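Local coordinates for protein endoglucanase FnCel5A (Fervidobacterium nodosum, PDB 3NCO) that probably hydrolyses internal beta-1,4-glucosidic bonds of cellulose, as an endoglucanase of glycoside hydrolase family 5, at residues Lys48-Arg53 and Lys307-Pro312; Pro117-Ile122 and Pro159-Glu164; Glu270-Trp275 and Glu311-Ser316. One frame throughout, in Å; residues are numbered along the deposited sequence.

Contact 1 (Lys48-Arg53 and Lys307-Pro312)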
# COMPACT_ATOMS: atom_id res chain seq x y z
N LYS A 48 12.30 4.05 13.93
CA LYS A 48 13.74 3.91 14.11
C LYS A 48 14.13 2.46 13.84
O LYS A 48 15.12 2.20 13.18
CB LYS A 48 14.15 4.35 15.54
CG LYS A 48 15.62 4.09 15.86
CD LYS A 48 15.92 4.49 17.30
CE LYS A 48 17.37 4.06 17.66
NZ LYS A 48 17.83 4.45 19.02
N ILE A 49 13.31 1.52 14.31
CA ILE A 49 13.52 0.07 14.09
C ILE A 49 13.48 -0.31 12.61
O ILE A 49 14.34 -1.01 12.08
CB ILE A 49 12.49 -0.70 14.93
CG1 ILE A 49 12.86 -0.56 16.41
CG2 ILE A 49 12.39 -2.18 14.56
CD1 ILE A 49 11.74 -0.90 17.37
N ILE A 50 12.44 0.17 11.95
CA ILE A 50 12.32 -0.06 10.52
C ILE A 50 13.51 0.49 9.72
O ILE A 50 14.04 -0.17 8.83
CB ILE A 50 10.95 0.55 10.02
CG1 ILE A 50 9.77 -0.26 10.62
CG2 ILE A 50 10.86 0.57 8.44
CD1 ILE A 50 8.40 0.37 10.38
N LYS A 51 13.89 1.72 10.03
CA LYS A 51 14.99 2.34 9.27
C LYS A 51 16.28 1.58 9.57
O LYS A 51 17.00 1.25 8.63
CB LYS A 51 15.16 3.81 9.64
CG LYS A 51 16.36 4.55 8.90
CD LYS A 51 16.10 4.67 7.40
CE LYS A 51 17.26 5.40 6.66
NZ LYS A 51 16.84 5.67 5.25
N GLU A 52 16.54 1.27 10.85
CA GLU A 52 17.80 0.56 11.21
C GLU A 52 17.93 -0.75 10.46
O GLU A 52 19.06 -1.19 10.12
CB GLU A 52 17.93 0.25 12.72
CG GLU A 52 17.82 1.41 13.63
CD GLU A 52 17.85 1.04 15.14
OE1 GLU A 52 18.86 1.45 15.79
OE2 GLU A 52 16.88 0.39 15.68
N ARG A 53 16.80 -1.43 10.26
CA ARG A 53 16.85 -2.74 9.59
C ARG A 53 17.20 -2.61 8.11
O ARG A 53 17.71 -3.57 7.50
CB ARG A 53 15.54 -3.52 9.80
CG ARG A 53 15.53 -4.91 9.17
CD ARG A 53 16.66 -5.82 9.76
NE ARG A 53 16.66 -7.17 9.18
CZ ARG A 53 17.24 -7.47 8.01
NH1 ARG A 53 17.87 -6.51 7.31
NH2 ARG A 53 17.19 -8.72 7.52
N LYS A 307 11.01 -8.24 20.41
CA LYS A 307 11.64 -7.04 19.85
C LYS A 307 12.77 -7.44 18.89
O LYS A 307 13.89 -6.86 18.92
CB LYS A 307 12.12 -6.10 20.97
CG LYS A 307 11.01 -5.78 21.99
CD LYS A 307 11.54 -4.84 23.11
CE LYS A 307 11.37 -3.38 22.63
NZ LYS A 307 10.04 -2.76 23.03
N THR A 308 12.46 -8.42 18.03
CA THR A 308 13.40 -8.92 17.02
C THR A 308 12.69 -9.20 15.72
O THR A 308 11.50 -9.53 15.70
CB THR A 308 14.09 -10.22 17.50
OG1 THR A 308 13.09 -11.22 17.77
CG2 THR A 308 14.89 -9.95 18.78
N TRP A 309 13.44 -9.09 14.63
CA TRP A 309 12.93 -9.48 13.32
C TRP A 309 12.91 -11.01 13.12
O TRP A 309 13.83 -11.71 13.58
CB TRP A 309 13.78 -8.86 12.22
CG TRP A 309 13.73 -7.36 12.23
CD1 TRP A 309 14.61 -6.50 12.88
CD2 TRP A 309 12.78 -6.53 11.56
NE1 TRP A 309 14.22 -5.19 12.65
CE2 TRP A 309 13.12 -5.18 11.85
CE3 TRP A 309 11.69 -6.79 10.74
CZ2 TRP A 309 12.37 -4.10 11.35
CZ3 TRP A 309 10.93 -5.73 10.26
CH2 TRP A 309 11.29 -4.40 10.54
N ILE A 310 11.84 -11.51 12.51
CA ILE A 310 11.73 -12.90 12.14
C ILE A 310 12.64 -13.10 10.94
O ILE A 310 12.53 -12.39 9.93
CB ILE A 310 10.27 -13.27 11.79
CG1 ILE A 310 9.39 -13.04 13.03
CG2 ILE A 310 10.14 -14.75 11.31
CD1 ILE A 310 7.91 -12.84 12.68
N GLU A 311 13.57 -14.04 11.08
CA GLU A 311 14.55 -14.31 10.03
C GLU A 311 14.52 -15.79 9.69
O GLU A 311 14.33 -16.63 10.57
CB GLU A 311 15.97 -13.96 10.53
CG GLU A 311 16.25 -12.48 10.72
CD GLU A 311 16.24 -11.67 9.42
OE1 GLU A 311 16.14 -12.27 8.33
OE2 GLU A 311 16.35 -10.42 9.50
N PRO A 312 14.78 -16.12 8.41
CA PRO A 312 15.11 -15.22 7.30
C PRO A 312 13.94 -14.58 6.54
O PRO A 312 14.16 -13.98 5.48
CB PRO A 312 15.90 -16.14 6.35
CG PRO A 312 15.27 -17.49 6.55
CD PRO A 312 14.85 -17.54 8.00
O HOH W 1 15.94 -2.87 13.53

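Contact 2 (Pro117-Ile122 and Pro159-Glu164)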
# COMPACT_ATOMS: atom_id res chain seq x y z
N PRO A 117 -17.81 11.69 -3.29
CA PRO A 117 -17.64 13.07 -2.87
C PRO A 117 -17.10 13.23 -1.45
O PRO A 117 -16.51 14.27 -1.17
CB PRO A 117 -19.05 13.64 -2.97
CG PRO A 117 -19.71 12.82 -4.06
CD PRO A 117 -19.18 11.44 -3.78
N VAL A 118 -17.30 12.23 -0.58
CA VAL A 118 -16.78 12.32 0.77
C VAL A 118 -15.26 12.10 0.71
O VAL A 118 -14.49 12.81 1.35
CB VAL A 118 -17.47 11.31 1.74
CG1 VAL A 118 -16.86 11.40 3.15
CG2 VAL A 118 -18.99 11.55 1.76
N LEU A 119 -14.82 11.14 -0.11
CA LEU A 119 -13.39 10.95 -0.32
C LEU A 119 -12.75 12.21 -0.87
O LEU A 119 -11.65 12.61 -0.46
CB LEU A 119 -13.15 9.75 -1.28
CG LEU A 119 -11.67 9.44 -1.54
CD1 LEU A 119 -10.98 8.89 -0.29
CD2 LEU A 119 -11.68 8.45 -2.71
N VAL A 120 -13.45 12.85 -1.82
CA VAL A 120 -12.88 14.11 -2.36
C VAL A 120 -12.64 15.12 -1.22
O VAL A 120 -11.57 15.79 -1.16
CB VAL A 120 -13.76 14.73 -3.45
CG1 VAL A 120 -13.28 16.09 -3.82
CG2 VAL A 120 -13.77 13.85 -4.72
N GLU A 121 -13.62 15.27 -0.32
CA GLU A 121 -13.48 16.22 0.80
C GLU A 121 -12.41 15.80 1.80
O GLU A 121 -11.65 16.64 2.28
CB GLU A 121 -14.80 16.39 1.54
CG GLU A 121 -15.91 17.04 0.71
CD GLU A 121 -15.46 18.35 0.03
OE1 GLU A 121 -14.93 19.24 0.72
OE2 GLU A 121 -15.60 18.49 -1.21
N ILE A 122 -12.29 14.50 2.06
CA ILE A 122 -11.18 14.01 2.91
C ILE A 122 -9.86 14.44 2.33
O ILE A 122 -9.02 15.03 3.02
CB ILE A 122 -11.24 12.45 3.06
CG1 ILE A 122 -12.38 12.11 4.01
CG2 ILE A 122 -9.88 11.87 3.57
CD1 ILE A 122 -12.80 10.64 3.97
N PRO A 159 -9.57 10.96 -10.59
CA PRO A 159 -9.14 12.29 -11.08
C PRO A 159 -9.80 13.44 -10.36
O PRO A 159 -9.17 14.50 -10.28
CB PRO A 159 -9.51 12.27 -12.58
CG PRO A 159 -9.58 10.77 -12.92
CD PRO A 159 -10.25 10.20 -11.67
N LYS A 160 -11.03 13.27 -9.83
CA LYS A 160 -11.63 14.38 -9.07
C LYS A 160 -10.85 14.59 -7.79
O LYS A 160 -10.54 15.75 -7.39
CB LYS A 160 -13.08 14.07 -8.76
CG LYS A 160 -13.90 13.91 -10.04
CD LYS A 160 -15.35 13.60 -9.73
CE LYS A 160 -16.12 13.38 -11.04
NZ LYS A 160 -17.47 12.82 -10.77
N VAL A 161 -10.44 13.47 -7.17
CA VAL A 161 -9.68 13.59 -5.93
C VAL A 161 -8.34 14.26 -6.26
O VAL A 161 -7.91 15.20 -5.57
CB VAL A 161 -9.47 12.23 -5.25
CG1 VAL A 161 -8.69 12.48 -3.99
CG2 VAL A 161 -10.82 11.62 -4.90
N LEU A 162 -7.69 13.75 -7.31
CA LEU A 162 -6.38 14.27 -7.74
C LEU A 162 -6.44 15.78 -8.00
O LEU A 162 -5.54 16.53 -7.58
CB LEU A 162 -5.92 13.57 -9.01
CG LEU A 162 -4.51 13.91 -9.53
CD1 LEU A 162 -3.44 13.63 -8.45
CD2 LEU A 162 -4.27 13.08 -10.78
N GLY A 163 -7.52 16.23 -8.64
CA GLY A 163 -7.76 17.67 -8.86
C GLY A 163 -7.70 18.49 -7.58
O GLY A 163 -7.05 19.58 -7.53
N GLU A 164 -8.36 17.99 -6.53
CA GLU A 164 -8.34 18.71 -5.24
C GLU A 164 -6.96 18.64 -4.60
O GLU A 164 -6.47 19.63 -4.04
CB GLU A 164 -9.38 18.13 -4.29
CG GLU A 164 -10.81 18.55 -4.70
CD GLU A 164 -11.01 20.06 -4.58
OE1 GLU A 164 -10.37 20.72 -3.74
OE2 GLU A 164 -11.83 20.58 -5.35

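Contact 3 (Glu270-Trp275 and Glu311-Ser316)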
# COMPACT_ATOMS: atom_id res chain seq x y z
N GLU A 270 8.98 -22.14 5.70
CA GLU A 270 9.89 -22.24 4.54
C GLU A 270 9.20 -21.80 3.26
O GLU A 270 9.78 -21.02 2.50
CB GLU A 270 10.60 -23.59 4.37
CG GLU A 270 11.68 -23.50 3.21
CD GLU A 270 12.91 -24.40 3.38
OE1 GLU A 270 13.89 -24.24 2.57
OE2 GLU A 270 12.92 -25.25 4.31
N SER A 271 7.95 -22.25 3.06
CA SER A 271 7.16 -21.71 1.93
C SER A 271 7.05 -20.19 1.93
O SER A 271 7.25 -19.55 0.90
CB SER A 271 5.77 -22.33 1.83
OG SER A 271 5.83 -23.73 1.59
N ARG A 272 6.78 -19.59 3.09
CA ARG A 272 6.64 -18.14 3.19
C ARG A 272 7.94 -17.45 2.76
O ARG A 272 7.94 -16.43 2.02
CB ARG A 272 6.31 -17.76 4.63
CG ARG A 272 4.89 -18.10 4.99
CD ARG A 272 4.60 -17.79 6.42
NE ARG A 272 4.37 -16.36 6.59
CZ ARG A 272 4.60 -15.68 7.72
NH1 ARG A 272 5.04 -16.31 8.81
NH2 ARG A 272 4.33 -14.36 7.76
N VAL A 273 9.05 -18.03 3.24
CA VAL A 273 10.37 -17.46 3.01
C VAL A 273 10.72 -17.51 1.51
O VAL A 273 11.18 -16.48 0.95
CB VAL A 273 11.42 -18.24 3.86
CG1 VAL A 273 12.83 -18.00 3.31
CG2 VAL A 273 11.32 -17.82 5.31
N LYS A 274 10.47 -18.68 0.89
CA LYS A 274 10.71 -18.84 -0.56
C LYS A 274 9.80 -17.94 -1.43
O LYS A 274 10.27 -17.33 -2.40
CB LYS A 274 10.53 -20.29 -0.97
CG LYS A 274 11.67 -21.18 -0.52
CD LYS A 274 11.48 -22.61 -1.08
CE LYS A 274 12.41 -23.63 -0.40
NZ LYS A 274 13.81 -23.13 -0.32
N TRP A 275 8.50 -17.92 -1.11
CA TRP A 275 7.54 -17.10 -1.87
C TRP A 275 7.91 -15.63 -1.76
O TRP A 275 7.97 -14.92 -2.77
CB TRP A 275 6.10 -17.36 -1.37
CG TRP A 275 5.03 -16.64 -2.16
CD1 TRP A 275 4.33 -17.12 -3.25
CD2 TRP A 275 4.51 -15.32 -1.89
NE1 TRP A 275 3.43 -16.17 -3.68
CE2 TRP A 275 3.52 -15.06 -2.87
CE3 TRP A 275 4.80 -14.33 -0.93
CZ2 TRP A 275 2.84 -13.84 -2.93
CZ3 TRP A 275 4.10 -13.11 -0.98
CH2 TRP A 275 3.14 -12.90 -1.98
N GLU A 311 13.57 -14.04 11.08
CA GLU A 311 14.55 -14.31 10.03
C GLU A 311 14.52 -15.79 9.69
O GLU A 311 14.33 -16.63 10.57
CB GLU A 311 15.97 -13.96 10.53
CG GLU A 311 16.25 -12.48 10.72
CD GLU A 311 16.24 -11.67 9.42
OE1 GLU A 311 16.14 -12.27 8.33
OE2 GLU A 311 16.35 -10.42 9.50
N PRO A 312 14.78 -16.12 8.41
CA PRO A 312 15.11 -15.22 7.30
C PRO A 312 13.94 -14.58 6.54
O PRO A 312 14.16 -13.98 5.48
CB PRO A 312 15.90 -16.14 6.35
CG PRO A 312 15.27 -17.49 6.55
CD PRO A 312 14.85 -17.54 8.00
N LEU A 313 12.72 -14.69 7.07
CA LEU A 313 11.59 -14.04 6.40
C LEU A 313 11.87 -12.57 6.10
O LEU A 313 11.53 -12.09 5.01
CB LEU A 313 10.28 -14.16 7.19
CG LEU A 313 9.02 -13.66 6.45
CD1 LEU A 313 8.79 -14.48 5.19
CD2 LEU A 313 7.83 -13.78 7.41
N THR A 314 12.43 -11.85 7.08
CA THR A 314 12.67 -10.40 6.89
C THR A 314 13.65 -10.17 5.77
O THR A 314 13.45 -9.30 4.92
CB THR A 314 13.11 -9.71 8.21
OG1 THR A 314 12.05 -9.85 9.17
CG2 THR A 314 13.44 -8.23 8.00
N THR A 315 14.70 -10.98 5.76
CA THR A 315 15.68 -10.91 4.66
C THR A 315 15.03 -11.24 3.30
O THR A 315 15.35 -10.62 2.28
CB THR A 315 16.90 -11.80 4.97
OG1 THR A 315 17.48 -11.37 6.21
CG2 THR A 315 17.94 -11.72 3.85
N SER A 316 14.10 -12.19 3.30
CA SER A 316 13.30 -12.44 2.06
C SER A 316 12.57 -11.21 1.53
O SER A 316 12.53 -11.01 0.30
CB SER A 316 12.26 -13.54 2.25
OG SER A 316 12.92 -14.82 2.31

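Contact 1 (Lys48-Arg53 and Lys307-Pro312)
Trp-309 packed against Ile-49 and Arg-53 forms a mixed aromatic and ionic contact at the surface of the (beta/alpha)8 barrel, where helix 44-53, between the first and second barrel strands, meets the short strand 308-309 that follows the eighth. The aliphatic part of Arg-53 covers one indole face. Its CG, anti to the backbone N (chi1 -178°), lies over the five-membered ring, nearest its CE2-NE1 side and 3.8 Å from that ring's centroid, a CH-pi contact. The guanidinium stands almost upright on the indole plane (84°), and its CZ is 5.7 Å from the same centroid, so any cation-pi attraction is weak at most. The charge of Arg-53 goes to Glu-311 instead, and these two side chains meet tip to tip in a salt bridge, Arg-53 NH2 donating to Glu-311 OE2 at 2.7 Å close to the guanidinium plane and on the syn side of the carboxylate. Arg-53 NE adds a weak bond to this OE2 at 3.3 Å, while NH1 pairs with the terminal carboxylate of Lys-320. An alanine in place of Arg-53 would probably open a gap over the five-membered ring, where CG and CD now lie, and leave both carboxylates without this positive partner. Ile-49 supplies a branched apolar surface, its CG2 resting 3.7 Å from Trp-309 CZ2. A water at the indole edge, in its plane, accepts from Trp-309 NE1 at 3.0 Å and donates to Ile-49 O at 2.8 Å. Tyr-302 of the paired strand 302-303 meets Trp-309 edge-to-face, and the ring of Phe-55, from the loop after helix 44-53, meets it with the planes at about 40°. Thr-314 of helix 313-318 touches both Trp-309 and Arg-53, which joins this corner to the last helix of the chain.

Contact 2 (Pro117-Ile122 and Pro159-Glu164)
Val-120 lies alongside Val-161, the two side chains pointing opposite ways, with Val-120 CG2 at 3.7 Å from Val-161 CG2. The same Val-120 methyl also reaches the CB of Lys-160 at 4.1 Å, so it rests on two successive residues of the facing helix. Its other branch, CG1, is anti to the backbone N (chi1 172°) and presses at 3.6 Å on the CG of Glu-164, the two side chains crossing at about a right angle. Leu-119 completes the patch from the more buried side, its CD2 lying 3.9 Å from Val-161 CG2. Helices 112-130 and 151-168 are neighbours in the outer layer of the barrel, following its third and fourth strands; here their axes approach to 8.9 Å and run nearly parallel, 22° apart. Short branched valines suit the space between helices at this distance, while Lys-160 and Glu-164 lend only their aliphatic carbons. The Glu-164 carboxylate forms salt bridges with Lys-124 of helix 112-130 and Lys-167 of its own, which would probably offset the like charge of Glu-121. Between the two segments themselves the contact is apolar, so its hold rests on close-fitting methyl and methylene groups and not on directed bonds.

Contact 3 (Glu270-Trp275 and Glu311-Ser316)
The short terminal helix 313-318, eighth in the outer layer of the barrel, docks on helix 269-285 through Ser-316 and Leu-313, with Pro-312 just ahead of it, and these three meet Val-273 and Arg-272. Ser-316 OG donates to Val-273 O at 2.8 Å, with a C=O...donor angle of 120° and the donor tilted 31° from the carbonyl plane. The chi1 of -73° sets that hydroxyl anti to the carbonyl carbon of Ser-316, and a serine is small enough to fit directly against the other backbone. Val-273 packs around the start of the helix: its CG1 is 4.1 Å from Pro-312 CG, its CG2 3.9 Å from Leu-313 N. Pro-312, preceded by a cis peptide bond, holds the N-cap position, and the residue before it helps to bind the first turn. Glu-311 OE1 accepts from Thr-315 OG1 at 2.7 Å and from Thr-315 N at 3.2 Å, the two donors coming from opposite faces of the carboxylate plane; a negative charge at this helix end is likely to be favourable. On the inner side Leu-313 CD2 lies over one face of the Arg-272 guanidinium, toward its rim and 3.6 Å from NH2, while its CD1 sits 3.8 Å from Arg-272 O. The buried Arg-272 uses NE to donate to Ala-263 O, and Tyr-292 of the eighth barrel strand touches both it and Leu-313.

Contacts 1 and 3 share Glu-311 and Pro-312, their centres 14 Å apart on one side of the chain's centre. Glu-311 divides its carboxylate between them, OE2 serving the first barrel helix in contact 1 and OE1 the terminal helix in contact 3. Together they tie the end of the chain to the first and seventh helices of the outer layer. Contact 1 lies at the surface and relies on an ion pair, an aromatic face and a water; contact 3 is buried and adds a serine-to-backbone bond to its apolar packing. Contact 2, across the chain's centre and about 23 Å from contact 1 at the nearest atoms, is partly buried and joins two consecutive barrel helices by apolar packing.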